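Local coordinates for protein proteolytically activated form of PPO4 Tyrosinase (Agaricus bisporus var. bisporus H97, PDB 4OUA) that catalyses the o-hydroxylation of monophenols and the oxidation of the resulting o-diphenols to o-quinones at a dicopper centre, the initial step of melanin synthesis, at residues 80-85 with 245-250; 88-93 with 280-285; 125-130 with 346-351. One frame throughout, in Å; residues are numbered along the deposited sequence.

In the fold
All three contacts are buried, yet their chemistry changes with distance from the metals. Interactions 1 and 2 share both coppers and a water, and they touch each other through their histidines: interaction 1 brings a loop and helix 246-258 to the site, interaction 2 brings helices 86-109 and 277-295. Interaction 2 lies close to the centre of the chain and is a meeting of two copper-bound imidazoles, whereas interaction 1 adds a carboxylate gripping a backbone amide. Interaction 3 has no metal; its arginine and tyrosines join a loop to a short strand, both packed against helix 277-295, where Ser283 connects it to interaction 2.

Interaction 1: 80-85 with 245-250; sequences THSQVL and SLEAVH. With CU1 (copper (I) ion), chain D; CU1 (copper (I) ion), chain C.
Glu247 reaches across to the loop 80-85 and takes the backbone N-H of Ser82 between its two carboxylate oxygens. Ser82 N lies 3.1 Å from OE1 and 3.2 Å from OE2 of Glu247, each oxygen offering its syn lone pair; one N-H is shared by both oxygens, and OE1 also accepts from His235 N. The reach comes from a fully extended side chain: CG stands anti to the backbone N (chi1 -176°) and the chain continues straight beyond it. OE2 also lies 3.4 Å from His81 CB, near the plane of the imidazole and at its edge.

That histidine is a first-shell ligand. His81 NE2 binds one copper at 2.1 Å, His250 NE2 binds the other at 2.0 Å, and a water lies between the two metals. Glu247 thus acts from the second shell, bonding the backbone next to His81, which probably helps to position that ligand, while its own carbonyl O receives a weak hydrogen bond from His250 ND1. The loop is further restrained by a covalent link from His81 CE1 to Cys79 SG, the thioether known from fungal tyrosinases, and Ser82 OG is hydrogen-bonded to His235 and Glu308.

Farther out, Ser245 caps the N-terminus of helix 246-258, its OG accepting from Ala248 N at 3.0 Å. Leu246 packs on Pro87 and Met222, and Glu247 on Phe86, setting the start of this helix against helices 86-109 and 201-224.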
# COMPACT_ATOMS: atom_id res chain seq x y z
N THR A 80 1.13 12.03 -2.74
CA THR A 80 0.96 12.79 -3.97
C THR A 80 -0.23 12.25 -4.76
O THR A 80 -0.24 11.10 -5.19
CB THR A 80 2.22 12.72 -4.84
OG1 THR A 80 2.50 11.36 -5.17
CG2 THR A 80 3.40 13.32 -4.10
N HIS A 81 -1.24 13.10 -4.94
CA HIS A 81 -2.46 12.69 -5.62
C HIS A 81 -2.84 13.70 -6.70
O HIS A 81 -2.62 14.90 -6.54
CB HIS A 81 -3.60 12.54 -4.61
CG HIS A 81 -3.26 11.66 -3.45
ND1 HIS A 81 -3.01 12.16 -2.19
CD2 HIS A 81 -3.11 10.31 -3.35
CE1 HIS A 81 -2.72 11.16 -1.37
NE2 HIS A 81 -2.78 10.03 -2.05
N SER A 82 -3.39 13.20 -7.81
CA SER A 82 -3.78 14.03 -8.93
C SER A 82 -2.57 14.65 -9.63
O SER A 82 -2.69 15.67 -10.32
CB SER A 82 -4.74 15.13 -8.48
OG SER A 82 -5.85 14.58 -7.79
N GLN A 83 -1.40 14.04 -9.45
CA GLN A 83 -0.17 14.54 -10.04
C GLN A 83 0.69 13.41 -10.59
O GLN A 83 0.47 12.24 -10.28
CB GLN A 83 0.62 15.36 -9.02
CG GLN A 83 0.67 14.74 -7.64
CD GLN A 83 1.83 15.25 -6.82
OE1 GLN A 83 2.96 15.29 -7.30
NE2 GLN A 83 1.56 15.64 -5.58
N VAL A 84 1.68 13.77 -11.41
CA VAL A 84 2.51 12.80 -12.11
C VAL A 84 3.32 11.89 -11.19
O VAL A 84 3.79 10.83 -11.62
CB VAL A 84 3.48 13.50 -13.08
CG1 VAL A 84 2.73 14.10 -14.26
CG2 VAL A 84 4.29 14.56 -12.35
N LEU A 85 3.47 12.29 -9.94
CA LEU A 85 4.33 11.56 -9.01
C LEU A 85 3.58 10.49 -8.22
O LEU A 85 4.17 9.81 -7.39
CB LEU A 85 5.01 12.52 -8.03
CG LEU A 85 6.02 13.49 -8.64
CD1 LEU A 85 6.73 14.26 -7.54
CD2 LEU A 85 7.01 12.74 -9.52
N SER A 245 -6.54 6.05 -15.64
CA SER A 245 -5.24 6.15 -14.99
C SER A 245 -5.07 5.12 -13.89
O SER A 245 -6.05 4.54 -13.41
CB SER A 245 -5.04 7.56 -14.41
OG SER A 245 -5.98 7.83 -13.39
N LEU A 246 -3.83 4.89 -13.49
CA LEU A 246 -3.51 3.98 -12.39
C LEU A 246 -4.21 4.43 -11.12
O LEU A 246 -4.59 3.61 -10.29
CB LEU A 246 -2.00 3.91 -12.17
CG LEU A 246 -1.47 3.01 -11.05
CD1 LEU A 246 -1.52 1.54 -11.46
CD2 LEU A 246 -0.06 3.41 -10.65
N GLU A 247 -4.38 5.74 -10.97
CA GLU A 247 -4.96 6.31 -9.76
C GLU A 247 -6.48 6.27 -9.78
O GLU A 247 -7.12 6.01 -8.76
CB GLU A 247 -4.48 7.75 -9.56
CG GLU A 247 -4.96 8.38 -8.27
CD GLU A 247 -4.50 9.82 -8.12
OE1 GLU A 247 -4.10 10.43 -9.13
OE2 GLU A 247 -4.55 10.35 -6.99
N ALA A 248 -7.06 6.54 -10.95
CA ALA A 248 -8.51 6.53 -11.11
C ALA A 248 -9.09 5.18 -10.73
O ALA A 248 -10.05 5.09 -9.97
CB ALA A 248 -8.88 6.90 -12.53
N VAL A 249 -8.50 4.12 -11.28
CA VAL A 249 -8.90 2.75 -10.97
C VAL A 249 -8.62 2.45 -9.50
O VAL A 249 -9.32 1.65 -8.87
CB VAL A 249 -8.15 1.73 -11.85
CG1 VAL A 249 -8.55 0.31 -11.48
CG2 VAL A 249 -8.43 2.01 -13.32
N HIS A 250 -7.56 3.13 -8.96
CA HIS A 250 -7.14 2.98 -7.58
C HIS A 250 -8.13 3.61 -6.60
O HIS A 250 -8.27 3.16 -5.46
CB HIS A 250 -5.74 3.59 -7.39
CG HIS A 250 -5.51 4.18 -6.04
ND1 HIS A 250 -5.72 5.51 -5.77
CD2 HIS A 250 -5.08 3.62 -4.89
CE1 HIS A 250 -5.43 5.75 -4.50
NE2 HIS A 250 -5.05 4.62 -3.94
CU CU1 D . -4.77 5.12 -2.05
CU CU1 C . -1.98 8.18 -1.44
O HOH W 1 -4.20 7.29 -1.70

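Interaction 2: 88-93 with 280-285; sequences TWHRVY and LHHSNV. With CU1 (copper (I) ion), chain D; CU1 (copper (I) ion), chain C.
His90 and His282 reach the dicopper site from two different helices, their imidazoles almost parallel, with planes 13° apart, but slid so far past one another that they barely overlap. The centroids are 5.0 Å apart, and His90 CD2 lies 3.4 Å from both CE1 and ND1 of His282. In both residues CG lies beside the backbone N and anti to the carbonyl carbon (chi1 -72° in His90, -78° in His282), and these like first torsions send both rings toward the metals. His90 NE2 binds one copper at 2.1 Å and His282 NE2 the other at 2.0 Å.

Such a pair, one ligand from each half of the site, is characteristic of the type-3 dicopper centre that the tyrosinase family holds within a four-helix bundle, here with helices 86-109 and 277-295 among its members. His56 and His81 complete the first copper's set of histidines; His250 and His254 complete the second's.

The His90 ring is held from further sides. Trp89 CE3 sits over its centre, 3.3 Å above the plane and on the opposite side from His282, while ND1 is hydrogen-bonded to Phe86 O. One turn farther along helix 277-295, Asp286 forms a salt bridge with Arg91.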
# COMPACT_ATOMS: atom_id res chain seq x y z
N THR A 88 5.09 6.76 -8.36
CA THR A 88 6.43 6.61 -7.79
C THR A 88 6.46 6.89 -6.29
O THR A 88 7.16 6.21 -5.54
CB THR A 88 7.45 7.52 -8.49
OG1 THR A 88 7.01 8.89 -8.41
CG2 THR A 88 7.61 7.13 -9.94
N TRP A 89 5.70 7.89 -5.84
CA TRP A 89 5.69 8.26 -4.43
C TRP A 89 5.14 7.13 -3.57
O TRP A 89 5.60 6.90 -2.45
CB TRP A 89 4.88 9.53 -4.19
CG TRP A 89 4.90 9.98 -2.76
CD1 TRP A 89 5.76 10.88 -2.19
CD2 TRP A 89 4.04 9.53 -1.70
NE1 TRP A 89 5.47 11.03 -0.85
CE2 TRP A 89 4.43 10.21 -0.53
CE3 TRP A 89 2.98 8.62 -1.64
CZ2 TRP A 89 3.79 10.01 0.69
CZ3 TRP A 89 2.35 8.43 -0.43
CH2 TRP A 89 2.75 9.12 0.72
N HIS A 90 4.15 6.42 -4.10
CA HIS A 90 3.50 5.35 -3.36
C HIS A 90 4.33 4.06 -3.41
O HIS A 90 4.25 3.23 -2.50
CB HIS A 90 2.09 5.10 -3.89
CG HIS A 90 1.12 6.18 -3.52
ND1 HIS A 90 1.12 7.43 -4.11
CD2 HIS A 90 0.12 6.21 -2.60
CE1 HIS A 90 0.17 8.17 -3.59
NE2 HIS A 90 -0.45 7.46 -2.67
N ARG A 91 5.12 3.91 -4.46
CA ARG A 91 6.01 2.76 -4.58
C ARG A 91 7.01 2.72 -3.43
O ARG A 91 7.24 1.68 -2.82
CB ARG A 91 6.76 2.78 -5.92
CG ARG A 91 8.02 1.93 -5.93
CD ARG A 91 8.40 1.52 -7.34
NE ARG A 91 7.48 0.53 -7.88
CZ ARG A 91 7.56 0.03 -9.11
NH1 ARG A 91 8.51 0.44 -9.94
NH2 ARG A 91 6.67 -0.87 -9.52
N VAL A 92 7.60 3.88 -3.14
CA VAL A 92 8.58 3.99 -2.08
C VAL A 92 7.89 4.12 -0.72
O VAL A 92 8.50 3.90 0.33
CB VAL A 92 9.53 5.18 -2.31
CG1 VAL A 92 8.74 6.48 -2.36
CG2 VAL A 92 10.61 5.23 -1.25
N TYR A 93 6.60 4.46 -0.75
CA TYR A 93 5.80 4.54 0.47
C TYR A 93 5.59 3.15 1.06
O TYR A 93 5.74 2.95 2.27
CB TYR A 93 4.45 5.21 0.19
CG TYR A 93 3.64 5.50 1.43
CD1 TYR A 93 4.24 5.60 2.68
CD2 TYR A 93 2.26 5.67 1.36
CE1 TYR A 93 3.50 5.87 3.82
CE2 TYR A 93 1.51 5.93 2.49
CZ TYR A 93 2.14 6.03 3.72
OH TYR A 93 1.39 6.30 4.84
N LEU A 280 -2.28 -3.48 1.69
CA LEU A 280 -2.52 -4.60 0.79
C LEU A 280 -3.01 -4.09 -0.56
O LEU A 280 -2.71 -4.68 -1.61
CB LEU A 280 -3.53 -5.58 1.39
CG LEU A 280 -3.02 -6.46 2.52
CD1 LEU A 280 -2.80 -5.65 3.78
CD2 LEU A 280 -3.98 -7.61 2.79
N HIS A 281 -3.74 -2.94 -0.49
CA HIS A 281 -4.24 -2.27 -1.69
C HIS A 281 -3.09 -1.72 -2.53
O HIS A 281 -2.93 -2.09 -3.69
CB HIS A 281 -5.19 -1.13 -1.31
CG HIS A 281 -5.76 -0.40 -2.49
ND1 HIS A 281 -6.13 0.93 -2.44
CD2 HIS A 281 -6.01 -0.82 -3.76
CE1 HIS A 281 -6.60 1.29 -3.62
NE2 HIS A 281 -6.53 0.26 -4.44
N HIS A 282 -2.30 -0.85 -1.92
CA HIS A 282 -1.25 -0.14 -2.64
C HIS A 282 -0.04 -1.03 -2.94
O HIS A 282 0.84 -0.64 -3.70
CB HIS A 282 -0.82 1.10 -1.86
CG HIS A 282 -1.77 2.25 -2.01
ND1 HIS A 282 -1.57 3.27 -2.91
CD2 HIS A 282 -2.94 2.53 -1.38
CE1 HIS A 282 -2.57 4.13 -2.83
NE2 HIS A 282 -3.41 3.70 -1.90
N SER A 283 -0.00 -2.26 -2.33
CA SER A 283 0.98 -3.25 -2.74
C SER A 283 0.58 -3.80 -4.10
O SER A 283 1.43 -4.11 -4.93
CB SER A 283 1.08 -4.38 -1.72
OG SER A 283 1.90 -5.43 -2.21
N ASN A 284 -0.73 -3.90 -4.31
CA ASN A 284 -1.27 -4.37 -5.58
C ASN A 284 -1.28 -3.25 -6.61
O ASN A 284 -1.11 -3.50 -7.81
CB ASN A 284 -2.69 -4.91 -5.38
CG ASN A 284 -3.28 -5.49 -6.65
OD1 ASN A 284 -2.83 -6.53 -7.13
ND2 ASN A 284 -4.28 -4.82 -7.19
N VAL A 285 -1.48 -2.02 -6.15
CA VAL A 285 -1.38 -0.85 -7.01
C VAL A 285 0.03 -0.76 -7.57
O VAL A 285 0.23 -0.36 -8.72
CB VAL A 285 -1.73 0.45 -6.26
CG1 VAL A 285 -1.35 1.66 -7.10
CG2 VAL A 285 -3.20 0.47 -5.90
CU CU1 D . -4.77 5.12 -2.05
CU CU1 C . -1.98 8.18 -1.44
O HOH W 1 -4.20 7.29 -1.70

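Interaction 3: 125-130 with 346-351; sequences DLRQPY and LLNYSY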
# COMPACT_ATOMS: atom_id res chain seq x y z
N ASP A 125 12.52 -13.27 4.18
CA ASP A 125 11.79 -13.37 2.93
C ASP A 125 10.47 -12.61 2.98
O ASP A 125 9.80 -12.45 1.96
CB ASP A 125 11.52 -14.83 2.57
CG ASP A 125 12.79 -15.64 2.41
OD1 ASP A 125 13.86 -15.03 2.17
OD2 ASP A 125 12.72 -16.88 2.52
N LEU A 126 10.10 -12.15 4.17
CA LEU A 126 8.81 -11.49 4.37
C LEU A 126 8.68 -10.21 3.56
O LEU A 126 9.55 -9.33 3.62
CB LEU A 126 8.58 -11.20 5.85
CG LEU A 126 7.23 -10.55 6.17
CD1 LEU A 126 6.09 -11.43 5.68
CD2 LEU A 126 7.10 -10.28 7.66
N ARG A 127 7.60 -10.11 2.80
CA ARG A 127 7.31 -8.93 2.00
C ARG A 127 5.82 -8.59 2.09
O ARG A 127 5.01 -9.44 2.46
CB ARG A 127 7.71 -9.15 0.54
CG ARG A 127 9.18 -9.45 0.32
CD ARG A 127 10.05 -8.24 0.62
NE ARG A 127 11.44 -8.46 0.22
CZ ARG A 127 12.34 -9.09 0.97
NH1 ARG A 127 12.00 -9.57 2.16
NH2 ARG A 127 13.58 -9.24 0.53
N GLN A 128 5.46 -7.36 1.75
CA GLN A 128 4.07 -6.94 1.82
C GLN A 128 3.22 -7.59 0.73
O GLN A 128 3.41 -7.33 -0.46
CB GLN A 128 3.97 -5.41 1.71
CG GLN A 128 2.54 -4.89 1.71
CD GLN A 128 1.76 -5.27 2.95
OE1 GLN A 128 0.64 -5.77 2.88
NE2 GLN A 128 2.36 -5.03 4.12
N PRO A 129 2.28 -8.46 1.14
CA PRO A 129 1.37 -9.13 0.21
C PRO A 129 0.45 -8.14 -0.50
O PRO A 129 0.21 -7.05 0.03
CB PRO A 129 0.57 -10.07 1.11
CG PRO A 129 0.62 -9.43 2.45
CD PRO A 129 1.98 -8.80 2.54
N TYR A 130 -0.06 -8.51 -1.67
CA TYR A 130 -0.92 -7.61 -2.43
C TYR A 130 -2.33 -8.17 -2.57
O TYR A 130 -2.53 -9.38 -2.60
CB TYR A 130 -0.32 -7.33 -3.82
CG TYR A 130 -0.21 -8.55 -4.71
CD1 TYR A 130 -1.29 -8.99 -5.46
CD2 TYR A 130 0.98 -9.25 -4.82
CE1 TYR A 130 -1.20 -10.10 -6.28
CE2 TYR A 130 1.09 -10.36 -5.63
CZ TYR A 130 -0.00 -10.78 -6.36
OH TYR A 130 0.10 -11.88 -7.18
N LEU A 346 15.95 -2.64 -6.50
CA LEU A 346 16.68 -1.72 -5.63
C LEU A 346 16.08 -1.70 -4.23
O LEU A 346 16.73 -1.28 -3.27
CB LEU A 346 16.69 -0.31 -6.21
CG LEU A 346 18.00 0.16 -6.84
CD1 LEU A 346 18.42 -0.75 -7.98
CD2 LEU A 346 17.88 1.60 -7.31
N LEU A 347 14.84 -2.15 -4.13
CA LEU A 347 14.13 -2.20 -2.85
C LEU A 347 13.90 -3.64 -2.42
O LEU A 347 13.08 -3.91 -1.55
CB LEU A 347 12.81 -1.44 -2.95
CG LEU A 347 12.96 0.06 -3.25
CD1 LEU A 347 11.64 0.66 -3.71
CD2 LEU A 347 13.49 0.79 -2.03
N ASN A 348 14.64 -4.55 -3.04
CA ASN A 348 14.63 -5.96 -2.66
C ASN A 348 13.26 -6.62 -2.71
O ASN A 348 12.92 -7.42 -1.84
CB ASN A 348 15.22 -6.12 -1.26
CG ASN A 348 16.68 -6.53 -1.28
OD1 ASN A 348 17.31 -6.55 -2.33
ND2 ASN A 348 17.22 -6.85 -0.11
N TYR A 349 12.47 -6.31 -3.73
CA TYR A 349 11.18 -6.96 -3.90
C TYR A 349 10.81 -7.14 -5.36
O TYR A 349 11.46 -6.60 -6.26
CB TYR A 349 10.08 -6.18 -3.17
CG TYR A 349 9.60 -4.94 -3.89
CD1 TYR A 349 8.49 -4.99 -4.73
CD2 TYR A 349 10.23 -3.72 -3.71
CE1 TYR A 349 8.04 -3.86 -5.39
CE2 TYR A 349 9.78 -2.58 -4.37
CZ TYR A 349 8.68 -2.66 -5.20
OH TYR A 349 8.23 -1.54 -5.85
N SER A 350 9.76 -7.92 -5.60
CA SER A 350 9.27 -8.19 -6.94
C SER A 350 7.94 -8.92 -6.85
O SER A 350 7.43 -9.17 -5.76
CB SER A 350 10.28 -9.01 -7.74
OG SER A 350 9.78 -9.30 -9.04
N TYR A 351 7.37 -9.28 -8.00
CA TYR A 351 6.08 -9.96 -8.02
C TYR A 351 6.17 -11.29 -8.76
O TYR A 351 6.93 -11.42 -9.72
CB TYR A 351 5.02 -9.06 -8.65
CG TYR A 351 4.86 -7.74 -7.92
CD1 TYR A 351 4.00 -7.64 -6.83
CD2 TYR A 351 5.57 -6.62 -8.31
CE1 TYR A 351 3.86 -6.44 -6.15
CE2 TYR A 351 5.43 -5.42 -7.63
CZ TYR A 351 4.57 -5.34 -6.56
OH TYR A 351 4.43 -4.15 -5.88
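This is a buried contact with a polar end and an aromatic end, in which Arg127 and Tyr130, on the loop that follows helix 116-125, meet Asn348 and Tyr351 around strand 349-350. The strand pairs in parallel with strand 13-14, and Tyr349, Ser350 and Tyr351 match the Tyr-X-Tyr motif known from the tyrosinase family. Consistent with that motif, Tyr349 makes a cation-pi contact with Arg15, and the hydroxyls of Tyr349 and Tyr351 both bond to Asp286 of helix 277-295.

At the aromatic end, Tyr351 turns its edge toward the face of Tyr130 in an offset edge-to-face stack, with planes 66° apart and centroids separated by 6.0 Å. The touch is made by Tyr351 CD1, 4.0 Å from Tyr130 CD2. Ser283 and Asn284 pack against Tyr130 as well, so the pair rests on the helix that carries His282.

The polar end belongs to Arg127. A bend at its second torsion (chi2 -68°) brings the edge of the guanidinium to the carbonyl of Asn348, whose oxygen lies close to the guanidinium plane. NE donates to Asn348 O at 2.7 Å with an N-H...O angle of 154°, and NH2 adds a weak bond to that oxygen at 3.1 Å. The remaining nitrogen fixes the group's rotation: NH1 bonds to Glu124 O and, from above the carbonyl plane, to Leu126 O at 2.9 Å.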